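Local coordinates for protein transcriptional repressor PadR (Bacillus cereus, PDB 6JYI) that probably binds operator DNA as a dimeric PadR-family transcriptional regulator, through a winged helix-turn-helix domain in each subunit, at residues 9-14 and 82-87; 26-31 and 45-50. All coordinates share one frame; numbering follows the deposited sequence.

Contact 1 (9-14 and 82-87); sequences GRDVVL and REEFYQ
A side-on salt bridge between R10 and E84 ties the first helix of the PadR winged helix-turn-helix domain (8-19) to the helix that follows its wing (79-89). R10 offers NE and NH2 along one edge of its guanidinium, one nitrogen to each carboxylate oxygen. NE reaches E84 OE2 at 2.9 Å with an N-H...O angle of 170°, and NH2 reaches OE1 at 2.9 Å; both oxygens use their syn lone pairs. With the two planes only 16° apart, the pair is nearly coplanar. E84 gets there stretched out, its CG anti to the backbone N and the rest extended, whereas R10 bends at chi3 to turn its edge toward the carboxylate. E56, just past the end of helix 46-55, takes a second salt bridge from R10 NH2, so the guanidinium is shared by two acids.

Alongside the salt bridge, L14 crosses the E84 chain at about a right angle, its CD1 lying 3.6 Å from E84 CD. Farther along, CB of L14 packs on CB of F85, whose ring turns an edge to the carbonyl oxygen of D11. That ring also meets F108 of the second subunit edge-to-face, which sets the contact beside the dimer interface.

Segments 9-14 and 82-87 cross at -118°, their axes 9.4 Å apart. D11 brings a second carboxylate close to E84, with the two carboxylate planes steeply inclined; R10 probably offsets the repulsion. Water 1 sits between the acids, 2.8 Å from D11 OD1 and 2.6 Å from E84 OE2, within hydrogen-bonding distance of both.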
loop_
_atom_site.group_PDB
_atom_site.type_symbol
_atom_site.label_atom_id
_atom_site.label_comp_id
_atom_site.label_asym_id
_atom_site.label_seq_id
_atom_site.Cartn_x
_atom_site.Cartn_y
_atom_site.Cartn_z
ATOM N N GLY A 9 -10.213 -6.281 -6.632
ATOM C CA GLY A 9 -11.064 -5.098 -6.628
ATOM C C GLY A 9 -12.555 -5.402 -6.608
ATOM O O GLY A 9 -13.309 -4.712 -5.933
ATOM N N ARG A 10 -12.986 -6.403 -7.372
ATOM C CA ARG A 10 -14.387 -6.810 -7.422
ATOM C C ARG A 10 -14.875 -7.280 -6.021
ATOM O O ARG A 10 -16.002 -7.015 -5.611
ATOM C CB ARG A 10 -14.556 -7.941 -8.413
ATOM C CG ARG A 10 -14.233 -7.585 -9.844
ATOM C CD ARG A 10 -13.905 -8.839 -10.649
ATOM N NE ARG A 10 -14.986 -9.846 -10.645
ATOM C CZ ARG A 10 -15.851 -10.051 -11.637
ATOM N NH1 ARG A 10 -15.813 -9.304 -12.737
ATOM N NH2 ARG A 10 -16.772 -11.012 -11.534
ATOM N N ASP A 11 -14.002 -7.943 -5.293
ATOM C CA ASP A 11 -14.372 -8.458 -3.938
ATOM C C ASP A 11 -14.476 -7.407 -2.886
ATOM O O ASP A 11 -15.208 -7.602 -1.913
ATOM C CB ASP A 11 -13.409 -9.544 -3.514
ATOM C CG ASP A 11 -13.295 -10.568 -4.544
ATOM O OD1 ASP A 11 -14.338 -11.157 -4.842
ATOM O OD2 ASP A 11 -12.196 -10.774 -5.107
ATOM N N VAL A 12 -13.800 -6.269 -3.077
ATOM C CA VAL A 12 -14.035 -5.140 -2.204
ATOM C C VAL A 12 -15.509 -4.729 -2.290
ATOM O O VAL A 12 -16.181 -4.557 -1.258
ATOM C CB VAL A 12 -13.154 -3.894 -2.532
ATOM C CG1 VAL A 12 -13.551 -2.750 -1.647
ATOM C CG2 VAL A 12 -11.630 -4.183 -2.416
ATOM N N VAL A 13 -16.005 -4.593 -3.521
ATOM C CA VAL A 13 -17.391 -4.208 -3.760
ATOM C C VAL A 13 -18.345 -5.280 -3.294
ATOM O O VAL A 13 -19.289 -4.987 -2.580
ATOM C CB VAL A 13 -17.629 -3.867 -5.254
ATOM C CG1 VAL A 13 -19.112 -3.647 -5.530
ATOM C CG2 VAL A 13 -16.774 -2.623 -5.630
ATOM N N LEU A 14 -18.094 -6.538 -3.660
ATOM C CA LEU A 14 -18.990 -7.639 -3.219
ATOM C C LEU A 14 -19.030 -7.753 -1.733
ATOM O O LEU A 14 -20.120 -7.907 -1.121
ATOM C CB LEU A 14 -18.582 -8.979 -3.846
ATOM C CG LEU A 14 -18.760 -9.007 -5.368
ATOM C CD1 LEU A 14 -18.065 -10.260 -6.012
ATOM C CD2 LEU A 14 -20.246 -9.028 -5.719
ATOM N N ARG A 82 -22.395 -13.609 -3.949
ATOM C CA ARG A 82 -22.080 -14.209 -2.651
ATOM C C ARG A 82 -21.041 -15.314 -2.864
ATOM O O ARG A 82 -20.029 -15.417 -2.130
ATOM C CB ARG A 82 -23.318 -14.740 -1.916
ATOM C CG ARG A 82 -24.327 -13.645 -1.535
ATOM C CD ARG A 82 -25.423 -14.105 -0.586
ATOM N NE ARG A 82 -26.158 -12.945 -0.115
ATOM C CZ ARG A 82 -27.183 -12.384 -0.739
ATOM N NH1 ARG A 82 -27.689 -12.917 -1.865
ATOM N NH2 ARG A 82 -27.730 -11.273 -0.237
ATOM N N GLU A 83 -21.267 -16.118 -3.893
ATOM C CA GLU A 83 -20.379 -17.211 -4.180
ATOM C C GLU A 83 -18.963 -16.735 -4.565
ATOM O O GLU A 83 -17.964 -17.274 -4.081
ATOM C CB GLU A 83 -20.995 -18.082 -5.282
ATOM C CG GLU A 83 -20.295 -19.383 -5.429
ATOM C CD GLU A 83 -20.436 -20.318 -4.213
ATOM O OE1 GLU A 83 -21.446 -20.259 -3.465
ATOM O OE2 GLU A 83 -19.507 -21.135 -4.022
ATOM N N GLU A 84 -18.867 -15.736 -5.443
ATOM C CA GLU A 84 -17.580 -15.141 -5.779
ATOM C C GLU A 84 -16.916 -14.578 -4.494
ATOM O O GLU A 84 -15.736 -14.816 -4.253
ATOM C CB GLU A 84 -17.721 -14.022 -6.819
ATOM C CG GLU A 84 -16.388 -13.371 -7.165
ATOM C CD GLU A 84 -16.429 -12.412 -8.334
ATOM O OE1 GLU A 84 -17.434 -12.401 -9.095
ATOM O OE2 GLU A 84 -15.415 -11.699 -8.519
ATOM N N PHE A 85 -17.668 -13.847 -3.677
ATOM C CA PHE A 85 -17.071 -13.305 -2.436
ATOM C C PHE A 85 -16.519 -14.439 -1.545
ATOM O O PHE A 85 -15.361 -14.402 -1.092
ATOM C CB PHE A 85 -18.067 -12.520 -1.631
ATOM C CG PHE A 85 -17.485 -11.990 -0.357
ATOM C CD1 PHE A 85 -16.507 -11.007 -0.405
ATOM C CD2 PHE A 85 -17.860 -12.522 0.861
ATOM C CE1 PHE A 85 -15.925 -10.542 0.786
ATOM C CE2 PHE A 85 -17.304 -12.014 2.055
ATOM C CZ PHE A 85 -16.350 -11.065 1.983
ATOM N N TYR A 86 -17.338 -15.462 -1.312
ATOM C CA TYR A 86 -16.901 -16.544 -0.448
ATOM C C TYR A 86 -15.722 -17.333 -1.033
ATOM O O TYR A 86 -14.840 -17.749 -0.285
ATOM C CB TYR A 86 -18.035 -17.463 -0.014
ATOM C CG TYR A 86 -18.837 -16.954 1.160
ATOM C CD1 TYR A 86 -18.266 -16.849 2.441
ATOM C CD2 TYR A 86 -20.149 -16.541 1.008
ATOM C CE1 TYR A 86 -19.008 -16.394 3.512
ATOM C CE2 TYR A 86 -20.896 -16.081 2.086
ATOM C CZ TYR A 86 -20.320 -15.980 3.320
ATOM O OH TYR A 86 -21.050 -15.568 4.405
ATOM N N GLN A 87 -15.663 -17.459 -2.355
ATOM C CA GLN A 87 -14.491 -18.045 -2.981
ATOM C C GLN A 87 -13.241 -17.195 -2.713
ATOM O O GLN A 87 -12.180 -17.735 -2.365
ATOM C CB GLN A 87 -14.724 -18.261 -4.477
ATOM C CG GLN A 87 -15.637 -19.487 -4.793
ATOM C CD GLN A 87 -15.919 -19.663 -6.297
ATOM O OE1 GLN A 87 -15.505 -18.848 -7.131
ATOM N NE2 GLN A 87 -16.628 -20.729 -6.639
HETATM O O HOH W 1 -13.377 -12.486 -7.157
#

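Contact 2 (26-31 and 45-50); sequences DIKIVF and MIYPTL
I46 has its CG1 beside the backbone N and anti to the carbonyl carbon, and an extended chi2 then carries CD1 straight out toward helix 24-35. F31 answers from the other side with an unusual chi1 of -109°, off the staggered positions, which sets one ring face against that methyl. The two side chains meet tip to tip in a CH-pi contact: CD1 of I46 stands 3.9 Å from the centroid of the F31 ring, 29° off the normal and displaced toward the CG-CD2 side, where CD2 is 3.5 Å away. CG1 of I46 follows over the same face, nearer its rim. F31 also meets the ring of F35 and packs on V12 of helix 8-19.

The other branch of I46 serves I27. Their CG2 methyls touch at 3.8 Å as the two side chains slide past each other in opposite directions. One turn farther along helix 46-55, L50 reaches back tip to tip, its CD2 3.8 Å from CD1 of I27. These are the second and third helices of the winged helix-turn-helix domain, the latter being the recognition helix in proteins of this fold; segments 26-31 and 46-50 cross at 128°, their axes 11.4 Å apart. Y75 of wing strand 72-77 touches I27, Y47 and L50, so the wing packs on the same apolar seam.

K28 brings its aliphatic part against the I46 and Y47 side chains. K28 CG lies 3.7 Å from I46 CD1, and K28 CD comes 3.6 Å from Y47 CE2, the side chains of K28 and Y47 crossing at about a right angle. At the start of helix 46-55, the carbonyl O of M45, a selenomethionine, takes both T49 N and T49 OG1, the hydroxyl donating at 2.8 Å from above the carbonyl plane.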
loop_
_atom_site.group_PDB
_atom_site.type_symbol
_atom_site.label_atom_id
_atom_site.label_comp_id
_atom_site.label_asym_id
_atom_site.label_seq_id
_atom_site.Cartn_x
_atom_site.Cartn_y
_atom_site.Cartn_z
ATOM N N ASP A 26 -22.950 5.792 -1.479
ATOM C CA ASP A 26 -22.462 5.191 -0.260
ATOM C C ASP A 26 -21.229 4.284 -0.468
ATOM O O ASP A 26 -20.303 4.311 0.351
ATOM C CB ASP A 26 -23.589 4.462 0.468
ATOM C CG ASP A 26 -24.427 5.409 1.377
ATOM O OD1 ASP A 26 -24.098 6.607 1.556
ATOM O OD2 ASP A 26 -25.388 4.942 1.972
ATOM N N ILE A 27 -21.203 3.518 -1.552
ATOM C CA ILE A 27 -20.049 2.732 -1.865
ATOM C C ILE A 27 -18.810 3.626 -2.012
ATOM O O ILE A 27 -17.753 3.324 -1.427
ATOM C CB ILE A 27 -20.262 1.914 -3.150
ATOM C CG1 ILE A 27 -21.331 0.858 -2.872
ATOM C CG2 ILE A 27 -18.952 1.288 -3.585
ATOM C CD1 ILE A 27 -21.805 0.134 -4.124
ATOM N N LYS A 28 -18.942 4.721 -2.758
ATOM C CA LYS A 28 -17.851 5.660 -2.897
ATOM C C LYS A 28 -17.370 6.236 -1.546
ATOM O O LYS A 28 -16.171 6.369 -1.300
ATOM C CB LYS A 28 -18.207 6.792 -3.870
ATOM C CG LYS A 28 -18.076 6.334 -5.349
ATOM C CD LYS A 28 -18.562 7.342 -6.374
ATOM C CE LYS A 28 -17.770 8.587 -6.388
ATOM N NZ LYS A 28 -18.204 9.499 -7.470
ATOM N N ILE A 29 -18.294 6.610 -0.681
ATOM C CA ILE A 29 -17.874 7.236 0.576
ATOM C C ILE A 29 -17.157 6.192 1.434
ATOM O O ILE A 29 -16.120 6.502 1.991
ATOM C CB ILE A 29 -19.025 7.907 1.330
ATOM C CG1 ILE A 29 -19.801 8.861 0.403
ATOM C CG2 ILE A 29 -18.480 8.709 2.532
ATOM C CD1 ILE A 29 -19.239 10.286 0.270
ATOM N N VAL A 30 -17.670 4.964 1.516
ATOM C CA VAL A 30 -16.971 3.920 2.313
ATOM C C VAL A 30 -15.568 3.697 1.776
ATOM O O VAL A 30 -14.612 3.565 2.533
ATOM C CB VAL A 30 -17.671 2.552 2.383
ATOM C CG1 VAL A 30 -16.966 1.709 3.501
ATOM C CG2 VAL A 30 -19.084 2.716 2.778
ATOM N N PHE A 31 -15.444 3.705 0.456
ATOM C CA PHE A 31 -14.137 3.610 -0.173
ATOM C C PHE A 31 -13.192 4.742 0.245
ATOM O O PHE A 31 -12.033 4.492 0.586
ATOM C CB PHE A 31 -14.248 3.628 -1.691
ATOM C CG PHE A 31 -13.956 2.318 -2.337
ATOM C CD1 PHE A 31 -12.674 2.011 -2.706
ATOM C CD2 PHE A 31 -14.959 1.393 -2.545
ATOM C CE1 PHE A 31 -12.356 0.836 -3.283
ATOM C CE2 PHE A 31 -14.665 0.170 -3.148
ATOM C CZ PHE A 31 -13.346 -0.104 -3.526
HETATM N N MSE A 45 -12.319 3.202 -10.436
HETATM C CA MSE A 45 -12.919 2.016 -11.028
HETATM C C MSE A 45 -14.225 1.517 -10.358
HETATM O O MSE A 45 -14.756 0.514 -10.787
HETATM C CB MSE A 45 -11.876 0.893 -11.088
HETATM C CG MSE A 45 -10.825 1.156 -12.203
HETATM SE SE MSE A 45 -11.652 1.405 -14.016
HETATM C CE MSE A 45 -12.308 -0.431 -14.105
ATOM N N ILE A 46 -14.756 2.238 -9.367
ATOM C CA ILE A 46 -15.992 1.797 -8.672
ATOM C C ILE A 46 -17.177 1.602 -9.613
ATOM O O ILE A 46 -17.776 0.539 -9.642
ATOM C CB ILE A 46 -16.362 2.752 -7.490
ATOM C CG1 ILE A 46 -15.349 2.589 -6.369
ATOM C CG2 ILE A 46 -17.759 2.471 -6.940
ATOM C CD1 ILE A 46 -15.553 3.577 -5.219
ATOM N N TYR A 47 -17.543 2.610 -10.388
ATOM C CA TYR A 47 -18.688 2.430 -11.301
ATOM C C TYR A 47 -18.443 1.383 -12.404
ATOM O O TYR A 47 -19.303 0.526 -12.629
ATOM C CB TYR A 47 -19.204 3.769 -11.862
ATOM C CG TYR A 47 -20.040 4.491 -10.841
ATOM C CD1 TYR A 47 -21.249 3.944 -10.385
ATOM C CD2 TYR A 47 -19.626 5.702 -10.303
ATOM C CE1 TYR A 47 -22.025 4.592 -9.435
ATOM C CE2 TYR A 47 -20.399 6.354 -9.340
ATOM C CZ TYR A 47 -21.590 5.778 -8.900
ATOM O OH TYR A 47 -22.355 6.406 -7.949
ATOM N N PRO A 48 -17.272 1.422 -13.064
ATOM C CA PRO A 48 -16.941 0.343 -14.009
ATOM C C PRO A 48 -17.049 -1.044 -13.397
ATOM O O PRO A 48 -17.561 -1.962 -14.040
ATOM C CB PRO A 48 -15.483 0.653 -14.390
ATOM C CG PRO A 48 -15.456 2.191 -14.372
ATOM C CD PRO A 48 -16.326 2.553 -13.178
ATOM N N THR A 49 -16.596 -1.198 -12.157
ATOM C CA THR A 49 -16.681 -2.482 -11.463
ATOM C C THR A 49 -18.136 -2.850 -11.156
ATOM O O THR A 49 -18.535 -4.000 -11.344
ATOM C CB THR A 49 -15.836 -2.493 -10.170
ATOM O OG1 THR A 49 -14.483 -2.238 -10.500
ATOM C CG2 THR A 49 -15.897 -3.876 -9.441
ATOM N N LEU A 50 -18.927 -1.879 -10.704
ATOM C CA LEU A 50 -20.340 -2.104 -10.458
ATOM C C LEU A 50 -21.046 -2.559 -11.746
ATOM O O LEU A 50 -21.773 -3.556 -11.753
ATOM C CB LEU A 50 -20.995 -0.838 -9.894
ATOM C CG LEU A 50 -20.629 -0.487 -8.454
ATOM C CD1 LEU A 50 -20.989 0.965 -8.114
ATOM C CD2 LEU A 50 -21.301 -1.470 -7.511
#

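Overall arrangement
Both contacts belong to the winged helix-turn-helix domain, their centres about 14 Å apart. Along the chain, helix 8-19 comes first, then helices 24-35 and 46-55, the two wing strands and helix 79-89; contact 2 therefore forms between residues that lie within the interval spanned by contact 1. Helix 8-19 joins them directly: V12 CG1 packs 3.3 Å from F31 CZ, and V13 CG1 meets L50 CD2 at 3.7 Å. Contact 2 packs the second helix against helix 46-55, probably the DNA-recognition helix, while contact 1 fastens the post-wing helix to the same core. Residues of the second subunit approach both, so this core also adjoins the dimer interface.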